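Local structure of protein kinase domain-containing protein (6Z3U) at residues Val119-Ile124 against Asn167-Leu172; Arg146-His151 against Asn214-Arg219; Glu173-Gly178 against Asn225-Ala230. The protein probably phosphorylates serine and threonine residues of other proteins with ATP, as the cyclin-dependent kinase subunit of the CAK complex. One frame throughout, in Å; residues are numbered along the deposited sequence.

Interaction 1: residues Val119-Ile124 against Asn167-Leu172; sequences VAIKKI and NLNLVL
Two carboxamides on the second strand set the polar end of this pairing. Asn169, with CG anti to its carbonyl carbon, lies side by side with Lys123 and points the same way, so that ND2 rests along the aliphatic CB, CG and CD of the lysine, 3.4 Å from Lys123 CG. The amide of Asn167 crosses the far end of that chain at about a right angle, its ND2 3.9 Å from Lys123 CE. The peptide planes are joined by six backbone hydrogen bonds in an antiparallel register, Ala120 opposite Leu172, Lys122 opposite Leu170 and Ile124 opposite Leu168. Most donors lie in the plane of the accepting carbonyl; those of Leu172 and Ile124 come nearly along the C=O axis instead, and the bond from Leu172 N to Ala120 O is 2.7 Å long and almost straight (177°). Side chains alternate between two faces. With Ile121 and Lys123 lie Asn169 and Val171; Val119 crosses Val171 at about a right angle, CG1 of Val119 being 3.5 Å from CG1 of Val171. On the other face Ile124 CD1 reaches obliquely to Leu170 CD1, at 3.5 Å, beside Leu168, and Leu142 of helix 136-148 covers both leucines. Lys122 CB lies 4.1 Å from Leu172 CD1; from there CG runs anti to the backbone N (chi1 -180°) and the chain bends at chi3 (-75°). Its NZ forms a salt bridge with Glu141. A strand lysine paired with a glutamate of the C-helix is the hallmark of the active protein-kinase N-lobe, and Lys122, on the central strand of its five-stranded antiparallel sheet, is predicted to bind ATP.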
loop_
_atom_site.group_PDB
_atom_site.type_symbol
_atom_site.label_atom_id
_atom_site.label_comp_id
_atom_site.label_asym_id
_atom_site.label_seq_id
_atom_site.Cartn_x
_atom_site.Cartn_y
_atom_site.Cartn_z
ATOM N N VAL B 119 -6.908 19.370 14.333
ATOM C CA VAL B 119 -6.154 18.291 13.706
ATOM C C VAL B 119 -5.321 17.616 14.784
ATOM O O VAL B 119 -4.999 18.218 15.810
ATOM C CB VAL B 119 -5.279 18.837 12.548
ATOM C CG1 VAL B 119 -3.788 18.698 12.857
ATOM C CG2 VAL B 119 -5.632 18.144 11.250
ATOM N N ALA B 120 -4.964 16.357 14.546
ATOM C CA ALA B 120 -4.092 15.599 15.432
ATOM C C ALA B 120 -2.811 15.277 14.680
ATOM O O ALA B 120 -2.858 14.810 13.536
ATOM C CB ALA B 120 -4.766 14.315 15.912
ATOM N N ILE B 121 -1.674 15.535 15.318
ATOM C CA ILE B 121 -0.365 15.345 14.709
ATOM C C ILE B 121 0.329 14.219 15.458
ATOM O O ILE B 121 0.731 14.386 16.616
ATOM C CB ILE B 121 0.477 16.626 14.748
ATOM C CG1 ILE B 121 -0.286 17.793 14.122
ATOM C CG2 ILE B 121 1.791 16.405 14.018
ATOM C CD1 ILE B 121 0.321 19.146 14.420
ATOM N N LYS B 122 0.492 13.080 14.796
ATOM C CA LYS B 122 1.213 11.954 15.369
ATOM C C LYS B 122 2.674 12.075 14.957
ATOM O O LYS B 122 2.995 12.004 13.766
ATOM C CB LYS B 122 0.631 10.620 14.906
ATOM C CG LYS B 122 1.354 9.405 15.491
ATOM C CD LYS B 122 0.928 8.092 14.842
ATOM C CE LYS B 122 -0.444 7.644 15.301
ATOM N NZ LYS B 122 -0.791 6.312 14.728
ATOM N N LYS B 123 3.551 12.267 15.934
ATOM C CA LYS B 123 4.982 12.396 15.681
ATOM C C LYS B 123 5.587 11.017 15.897
ATOM O O LYS B 123 5.796 10.584 17.033
ATOM C CB LYS B 123 5.620 13.441 16.588
ATOM C CG LYS B 123 7.096 13.676 16.302
ATOM C CD LYS B 123 7.564 15.011 16.857
ATOM C CE LYS B 123 8.994 15.317 16.442
ATOM N NZ LYS B 123 9.397 16.705 16.807
ATOM N N ILE B 124 5.863 10.331 14.796
ATOM C CA ILE B 124 6.436 8.992 14.840
ATOM C C ILE B 124 7.933 9.130 15.067
ATOM O O ILE B 124 8.635 9.778 14.282
ATOM C CB ILE B 124 6.141 8.217 13.549
ATOM C CG1 ILE B 124 4.634 8.153 13.297
ATOM C CG2 ILE B 124 6.717 6.808 13.634
ATOM C CD1 ILE B 124 4.268 7.654 11.914
ATOM N N ASN B 167 12.263 13.241 11.990
ATOM C CA ASN B 167 11.174 12.393 12.447
ATOM C C ASN B 167 9.989 12.519 11.501
ATOM O O ASN B 167 9.840 13.506 10.776
ATOM C CB ASN B 167 10.751 12.755 13.873
ATOM C CG ASN B 167 11.516 11.973 14.921
ATOM O OD1 ASN B 167 12.529 11.337 14.622
ATOM N ND2 ASN B 167 11.030 12.006 16.155
ATOM N N LEU B 168 9.143 11.495 11.513
ATOM C CA LEU B 168 7.982 11.426 10.638
ATOM C C LEU B 168 6.749 11.929 11.377
ATOM O O LEU B 168 6.516 11.557 12.533
ATOM C CB LEU B 168 7.763 9.996 10.151
ATOM C CG LEU B 168 6.675 9.800 9.097
ATOM C CD1 LEU B 168 7.007 10.575 7.833
ATOM C CD2 LEU B 168 6.494 8.323 8.792
ATOM N N ASN B 169 5.961 12.765 10.710
ATOM C CA ASN B 169 4.770 13.359 11.302
ATOM C C ASN B 169 3.565 13.064 10.427
ATOM O O ASN B 169 3.619 13.247 9.206
ATOM C CB ASN B 169 4.930 14.873 11.479
ATOM C CG ASN B 169 6.095 15.234 12.376
ATOM O OD1 ASN B 169 7.223 15.379 11.911
ATOM N ND2 ASN B 169 5.827 15.378 13.670
ATOM N N LEU B 170 2.484 12.608 11.052
ATOM C CA LEU B 170 1.232 12.320 10.367
ATOM C C LEU B 170 0.163 13.279 10.870
ATOM O O LEU B 170 -0.174 13.271 12.059
ATOM C CB LEU B 170 0.790 10.879 10.609
ATOM C CG LEU B 170 1.788 9.778 10.258
ATOM C CD1 LEU B 170 1.146 8.416 10.476
ATOM C CD2 LEU B 170 2.284 9.926 8.832
ATOM N N VAL B 171 -0.379 14.085 9.965
ATOM C CA VAL B 171 -1.486 14.978 10.283
ATOM C C VAL B 171 -2.768 14.201 10.015
ATOM O O VAL B 171 -3.103 13.920 8.862
ATOM C CB VAL B 171 -1.427 16.268 9.460
ATOM C CG1 VAL B 171 -2.493 17.242 9.927
ATOM C CG2 VAL B 171 -0.042 16.896 9.556
ATOM N N LEU B 172 -3.481 13.850 11.081
ATOM C CA LEU B 172 -4.609 12.939 11.006
ATOM C C LEU B 172 -5.890 13.628 11.450
ATOM O O LEU B 172 -5.872 14.688 12.082
ATOM C CB LEU B 172 -4.375 11.699 11.879
ATOM C CG LEU B 172 -3.174 10.830 11.518
ATOM C CD1 LEU B 172 -2.751 9.995 12.710
ATOM C CD2 LEU B 172 -3.511 9.935 10.345
#

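Interaction 2: residues Arg146-His151 against Asn214-Arg219; sequences RELRGH and NFILHR
The C-terminal end of the kinase C-helix, 136-148, meets here the short strand 216-217 that leads into the HRD motif of the catalytic loop, so the contact joins a helix of the N-lobe to the C-lobe. No hydrogen bond crosses between the segments; the joint is small and mainly apolar. On the C-lobe side the backbone has just left helix 194-213 through a Schellman motif, in which Phe215 takes a positive phi (57°) and Ile216 N bonds back to Cys211 O. After that reversal Ile216 points toward the C-helix. Trp210, in the same helix, takes the ND2 hydrogen of Asn214 on its carbonyl O and gives its NE1 hydrogen to Leu148 O, linking both sides indirectly. Further along, His218 packs edge-to-face with Phe239, on which Leu148 also rests. Arg146 forms a salt bridge with Glu19 of the cyclin chain, placing this helix end beside the activating subunit. Within the contact, Leu148 and Asn214 slide past each other in opposite directions, Leu148 CD2 lying 3.8 Å from Asn214 CB. Glu147 crosses Ile216 obliquely, with OE1 4.0 Å from Ile216 CD1. Leu148 CG and Ile216 CG1 both stand anti to their own carbonyl carbons, and the two side chains reach toward each other tip to tip, Ile216 CD1 set against Leu148 CG at 3.6 Å and against Leu148 CD2 at 3.7 Å.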
loop_
_atom_site.group_PDB
_atom_site.type_symbol
_atom_site.label_atom_id
_atom_site.label_comp_id
_atom_site.label_asym_id
_atom_site.label_seq_id
_atom_site.Cartn_x
_atom_site.Cartn_y
_atom_site.Cartn_z
ATOM N N ARG B 146 -3.010 6.532 2.976
ATOM C CA ARG B 146 -3.150 7.345 1.774
ATOM C C ARG B 146 -3.983 6.620 0.723
ATOM O O ARG B 146 -4.774 7.244 0.006
ATOM C CB ARG B 146 -1.770 7.692 1.217
ATOM C CG ARG B 146 -1.792 8.400 -0.130
ATOM C CD ARG B 146 -2.554 9.711 -0.057
ATOM N NE ARG B 146 -2.670 10.356 -1.360
ATOM C CZ ARG B 146 -3.580 10.038 -2.274
ATOM N NH1 ARG B 146 -4.458 9.071 -2.039
ATOM N NH2 ARG B 146 -3.609 10.684 -3.431
ATOM N N GLU B 147 -3.826 5.298 0.630
ATOM C CA GLU B 147 -4.552 4.529 -0.375
ATOM C C GLU B 147 -6.050 4.536 -0.099
ATOM O O GLU B 147 -6.859 4.674 -1.024
ATOM C CB GLU B 147 -4.020 3.095 -0.402
ATOM C CG GLU B 147 -3.660 2.568 -1.783
ATOM C CD GLU B 147 -2.878 1.265 -1.716
ATOM O OE1 GLU B 147 -3.328 0.262 -2.310
ATOM O OE2 GLU B 147 -1.821 1.237 -1.050
ATOM N N LEU B 148 -6.438 4.400 1.166
ATOM C CA LEU B 148 -7.835 4.308 1.566
ATOM C C LEU B 148 -8.476 5.665 1.813
ATOM O O LEU B 148 -9.677 5.724 2.103
ATOM C CB LEU B 148 -7.956 3.448 2.825
ATOM C CG LEU B 148 -7.675 1.963 2.614
ATOM C CD1 LEU B 148 -7.553 1.260 3.950
ATOM C CD2 LEU B 148 -8.776 1.332 1.772
ATOM N N ARG B 149 -7.712 6.748 1.710
ATOM C CA ARG B 149 -8.235 8.075 1.997
ATOM C C ARG B 149 -9.499 8.349 1.194
ATOM O O ARG B 149 -9.599 7.994 0.017
ATOM C CB ARG B 149 -7.157 9.113 1.678
ATOM C CG ARG B 149 -7.385 9.952 0.426
ATOM C CD ARG B 149 -6.216 10.906 0.279
ATOM N NE ARG B 149 -6.537 12.272 0.671
ATOM C CZ ARG B 149 -5.671 13.276 0.616
ATOM N NH1 ARG B 149 -4.421 13.054 0.228
ATOM N NH2 ARG B 149 -6.043 14.495 0.983
ATOM N N GLY B 150 -10.474 8.974 1.851
ATOM C CA GLY B 150 -11.727 9.357 1.232
ATOM C C GLY B 150 -12.953 8.704 1.831
ATOM O O GLY B 150 -14.073 9.175 1.583
ATOM N N HIS B 151 -12.791 7.637 2.613
ATOM C CA HIS B 151 -13.998 6.994 3.121
ATOM C C HIS B 151 -14.338 7.527 4.509
ATOM O O HIS B 151 -13.437 7.785 5.312
ATOM C CB HIS B 151 -13.817 5.482 3.183
ATOM C CG HIS B 151 -15.097 4.732 3.388
ATOM N ND1 HIS B 151 -15.547 4.349 4.634
ATOM C CD2 HIS B 151 -16.025 4.300 2.504
ATOM C CE1 HIS B 151 -16.697 3.712 4.506
ATOM N NE2 HIS B 151 -17.009 3.666 3.224
ATOM N N ASN B 214 -10.531 -2.116 -1.900
ATOM C CA ASN B 214 -9.245 -1.632 -2.380
ATOM C C ASN B 214 -8.128 -2.646 -2.165
ATOM O O ASN B 214 -6.949 -2.273 -2.154
ATOM C CB ASN B 214 -8.895 -0.312 -1.695
ATOM C CG ASN B 214 -9.833 0.807 -2.085
ATOM O OD1 ASN B 214 -9.557 1.573 -3.010
ATOM N ND2 ASN B 214 -10.962 0.895 -1.396
ATOM N N PHE B 215 -8.479 -3.918 -1.974
ATOM C CA PHE B 215 -7.508 -5.007 -1.904
ATOM C C PHE B 215 -6.481 -4.764 -0.801
ATOM O O PHE B 215 -5.270 -4.861 -1.008
ATOM C CB PHE B 215 -6.823 -5.210 -3.257
ATOM C CG PHE B 215 -7.767 -5.165 -4.421
ATOM C CD1 PHE B 215 -8.717 -6.158 -4.596
ATOM C CD2 PHE B 215 -7.697 -4.139 -5.347
ATOM C CE1 PHE B 215 -9.585 -6.121 -5.664
ATOM C CE2 PHE B 215 -8.560 -4.099 -6.419
ATOM C CZ PHE B 215 -9.506 -5.089 -6.578
ATOM N N ILE B 216 -6.982 -4.456 0.392
ATOM C CA ILE B 216 -6.152 -4.210 1.563
ATOM C C ILE B 216 -6.731 -4.997 2.727
ATOM O O ILE B 216 -7.937 -4.932 2.987
ATOM C CB ILE B 216 -6.084 -2.711 1.909
ATOM C CG1 ILE B 216 -5.398 -1.938 0.785
ATOM C CG2 ILE B 216 -5.348 -2.508 3.220
ATOM C CD1 ILE B 216 -5.697 -0.459 0.801
ATOM N N LEU B 217 -5.879 -5.750 3.412
ATOM C CA LEU B 217 -6.253 -6.447 4.635
ATOM C C LEU B 217 -5.781 -5.632 5.832
ATOM O O LEU B 217 -4.643 -5.154 5.849
ATOM C CB LEU B 217 -5.641 -7.847 4.672
ATOM C CG LEU B 217 -6.090 -8.822 3.583
ATOM C CD1 LEU B 217 -5.261 -10.099 3.637
ATOM C CD2 LEU B 217 -7.569 -9.140 3.726
ATOM N N HIS B 218 -6.657 -5.466 6.823
ATOM C CA HIS B 218 -6.296 -4.693 8.008
ATOM C C HIS B 218 -5.519 -5.544 9.008
ATOM O O HIS B 218 -4.461 -5.133 9.495
ATOM C CB HIS B 218 -7.557 -4.117 8.655
ATOM C CG HIS B 218 -7.283 -3.209 9.811
ATOM N ND1 HIS B 218 -7.140 -3.671 11.102
ATOM C CD2 HIS B 218 -7.133 -1.865 9.873
ATOM C CE1 HIS B 218 -6.910 -2.651 11.908
ATOM N NE2 HIS B 218 -6.900 -1.544 11.188
ATOM N N ARG B 219 -6.039 -6.728 9.329
ATOM C CA ARG B 219 -5.325 -7.732 10.118
ATOM C C ARG B 219 -5.005 -7.249 11.530
ATOM O O ARG B 219 -3.998 -7.648 12.120
ATOM C CB ARG B 219 -4.050 -8.206 9.409
ATOM C CG ARG B 219 -4.297 -8.683 7.982
ATOM C CD ARG B 219 -3.044 -9.201 7.292
ATOM N NE ARG B 219 -1.860 -8.389 7.535
ATOM C CZ ARG B 219 -0.678 -8.619 6.974
ATOM N NH1 ARG B 219 -0.526 -9.630 6.128
ATOM N NH2 ARG B 219 0.352 -7.833 7.252
#

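Interaction 3: residues Glu173-Gly178 against Asn225-Ala230; sequences EYLPLG and NLLIAA
Gly178 O accepts the backbone N-H of Ile228 at 2.8 Å from Ile228 N, in a bent bond (140° at the hydrogen) whose donor stands 25° out of the carbonyl plane rather than on a lone pair. The same isoleucine returns a weak bond through its own carbonyl, Ile228 O lying 3.4 Å from Leu177 N. Both polar groups of Ile228 are thus engaged by successive residues of the other chain segment, and Leu227 CA adds a C-H contact to Gly178 O. At the start of the hinge, Glu173 forms a salt bridge with Lys235 on strand 234-236, the partner of 226-228. Gly178 has a positive phi (82°), a value glycine adopts easily, shortly before helix 180-185 begins. In kinase terms this is the hinge between the lobes, 173-178, laid against strand 226-228, which follows the catalytic loop; as in related kinases, Leu227 is likely to form part of the floor of the adenine pocket. Leu175 crosses Leu227 at about a right angle, with Leu175 CD1 3.4 Å from Leu227 CB, while its other branch, CD2, turns to Ala229 and comes within 3.7 Å of Ala229 CB. CB and CG2 of Ile228 lie against Leu177 CB, Ile228 CG1 runs along Gly178 O, and the side chain meets Leu180 and Leu183 of helix 180-185. An alanine here would remove CG1, CG2 and CD1, and would probably loosen the packing on Leu177, Gly178 and that helix. At the outer end Leu177 CD1 touches Ala229 O, and the ring of Pro176 touches Ala230, CG to CB at 4.0 Å.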
loop_
_atom_site.group_PDB
_atom_site.type_symbol
_atom_site.label_atom_id
_atom_site.label_comp_id
_atom_site.label_asym_id
_atom_site.label_seq_id
_atom_site.Cartn_x
_atom_site.Cartn_y
_atom_site.Cartn_z
ATOM N N GLU B 173 -7.010 12.995 11.110
ATOM C CA GLU B 173 -8.308 13.450 11.581
ATOM C C GLU B 173 -8.310 13.527 13.102
ATOM O O GLU B 173 -7.782 12.647 13.786
ATOM C CB GLU B 173 -9.401 12.494 11.104
ATOM C CG GLU B 173 -10.540 13.154 10.352
ATOM C CD GLU B 173 -11.618 12.164 9.953
ATOM O OE1 GLU B 173 -11.313 11.227 9.185
ATOM O OE2 GLU B 173 -12.771 12.319 10.412
ATOM N N TYR B 174 -8.906 14.589 13.634
ATOM C CA TYR B 174 -9.040 14.752 15.076
ATOM C C TYR B 174 -10.300 14.030 15.543
ATOM O O TYR B 174 -11.416 14.402 15.161
ATOM C CB TYR B 174 -9.087 16.231 15.450
ATOM C CG TYR B 174 -9.160 16.477 16.939
ATOM C CD1 TYR B 174 -8.105 16.127 17.771
ATOM C CD2 TYR B 174 -10.276 17.070 17.512
ATOM C CE1 TYR B 174 -8.163 16.352 19.135
ATOM C CE2 TYR B 174 -10.342 17.303 18.874
ATOM C CZ TYR B 174 -9.282 16.941 19.680
ATOM O OH TYR B 174 -9.334 17.164 21.037
ATOM N N LEU B 175 -10.118 12.997 16.369
ATOM C CA LEU B 175 -11.205 12.141 16.844
ATOM C C LEU B 175 -11.246 12.206 18.365
ATOM O O LEU B 175 -10.654 11.357 19.050
ATOM C CB LEU B 175 -11.005 10.706 16.354
ATOM C CG LEU B 175 -10.715 10.579 14.856
ATOM C CD1 LEU B 175 -10.420 9.137 14.476
ATOM C CD2 LEU B 175 -11.877 11.122 14.033
ATOM N N PRO B 176 -11.947 13.188 18.942
ATOM C CA PRO B 176 -11.832 13.424 20.389
ATOM C C PRO B 176 -12.662 12.501 21.269
ATOM O O PRO B 176 -12.404 12.448 22.479
ATOM C CB PRO B 176 -12.309 14.877 20.535
ATOM C CG PRO B 176 -13.290 15.053 19.420
ATOM C CD PRO B 176 -12.762 14.223 18.275
ATOM N N LEU B 177 -13.631 11.772 20.720
ATOM C CA LEU B 177 -14.551 10.984 21.532
ATOM C C LEU B 177 -14.021 9.596 21.873
ATOM O O LEU B 177 -14.799 8.739 22.301
ATOM C CB LEU B 177 -15.903 10.859 20.826
ATOM C CG LEU B 177 -16.759 12.125 20.789
ATOM C CD1 LEU B 177 -18.116 11.828 20.177
ATOM C CD2 LEU B 177 -16.927 12.710 22.178
ATOM N N GLY B 178 -12.730 9.352 21.687
ATOM C CA GLY B 178 -12.140 8.101 22.118
ATOM C C GLY B 178 -12.340 6.964 21.141
ATOM O O GLY B 178 -12.302 7.167 19.925
ATOM N N ASN B 225 -9.020 -0.138 18.399
ATOM C CA ASN B 225 -8.575 0.428 17.132
ATOM C C ASN B 225 -9.718 1.065 16.353
ATOM O O ASN B 225 -9.547 1.385 15.171
ATOM C CB ASN B 225 -7.901 -0.649 16.277
ATOM C CG ASN B 225 -6.533 -1.043 16.805
ATOM O OD1 ASN B 225 -5.920 -0.319 17.592
ATOM N ND2 ASN B 225 -6.045 -2.198 16.366
ATOM N N LEU B 226 -10.876 1.244 16.983
ATOM C CA LEU B 226 -12.040 1.889 16.377
ATOM C C LEU B 226 -12.247 3.235 17.070
ATOM O O LEU B 226 -12.891 3.321 18.114
ATOM C CB LEU B 226 -13.278 0.998 16.497
ATOM C CG LEU B 226 -13.200 -0.314 15.714
ATOM C CD1 LEU B 226 -14.262 -1.295 16.162
ATOM C CD2 LEU B 226 -13.345 -0.025 14.233
ATOM N N LEU B 227 -11.689 4.289 16.476
ATOM C CA LEU B 227 -11.776 5.625 17.040
ATOM C C LEU B 227 -13.082 6.299 16.620
ATOM O O LEU B 227 -13.702 5.938 15.616
ATOM C CB LEU B 227 -10.578 6.456 16.594
ATOM C CG LEU B 227 -9.226 5.756 16.754
ATOM C CD1 LEU B 227 -8.089 6.715 16.468
ATOM C CD2 LEU B 227 -9.078 5.172 18.152
ATOM N N ILE B 228 -13.493 7.296 17.403
ATOM C CA ILE B 228 -14.800 7.931 17.261
ATOM C C ILE B 228 -14.602 9.421 17.008
ATOM O O ILE B 228 -13.886 10.092 17.759
ATOM C CB ILE B 228 -15.673 7.715 18.510
ATOM C CG1 ILE B 228 -15.647 6.247 18.939
ATOM C CG2 ILE B 228 -17.108 8.119 18.220
ATOM C CD1 ILE B 228 -16.301 5.996 20.277
ATOM N N ALA B 229 -15.249 9.934 15.965
ATOM C CA ALA B 229 -15.163 11.345 15.625
ATOM C C ALA B 229 -16.086 12.180 16.511
ATOM O O ALA B 229 -16.899 11.661 17.282
ATOM C CB ALA B 229 -15.511 11.560 14.152
ATOM N N ALA B 230 -15.952 13.505 16.386
ATOM C CA ALA B 230 -16.761 14.419 17.186
ATOM C C ALA B 230 -18.246 14.286 16.877
ATOM O O ALA B 230 -19.083 14.477 17.767
ATOM C CB ALA B 230 -16.307 15.860 16.951
#

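How the interactions relate
From the N terminus, strand 119-124 opens interaction 1, and the chain passes through the C-helix, where 146-151 opens interaction 2, before 167-172 closes the first loop within the N-lobe sheet. The hinge follows at once: 173-178 opens interaction 3, in series with interaction 1 and touching it where Ala120 CB packs on Glu173 O. After helix 194-213, segment 214-219 closes interaction 2, and 225-230 then closes interaction 3 beyond the catalytic loop. Interaction 2 therefore crosses both others without touching them. Interaction 1 knits one lobe, whereas interactions 2 and 3 bridge to the C-lobe through the C-helix and the hinge, their centres 18 Å apart.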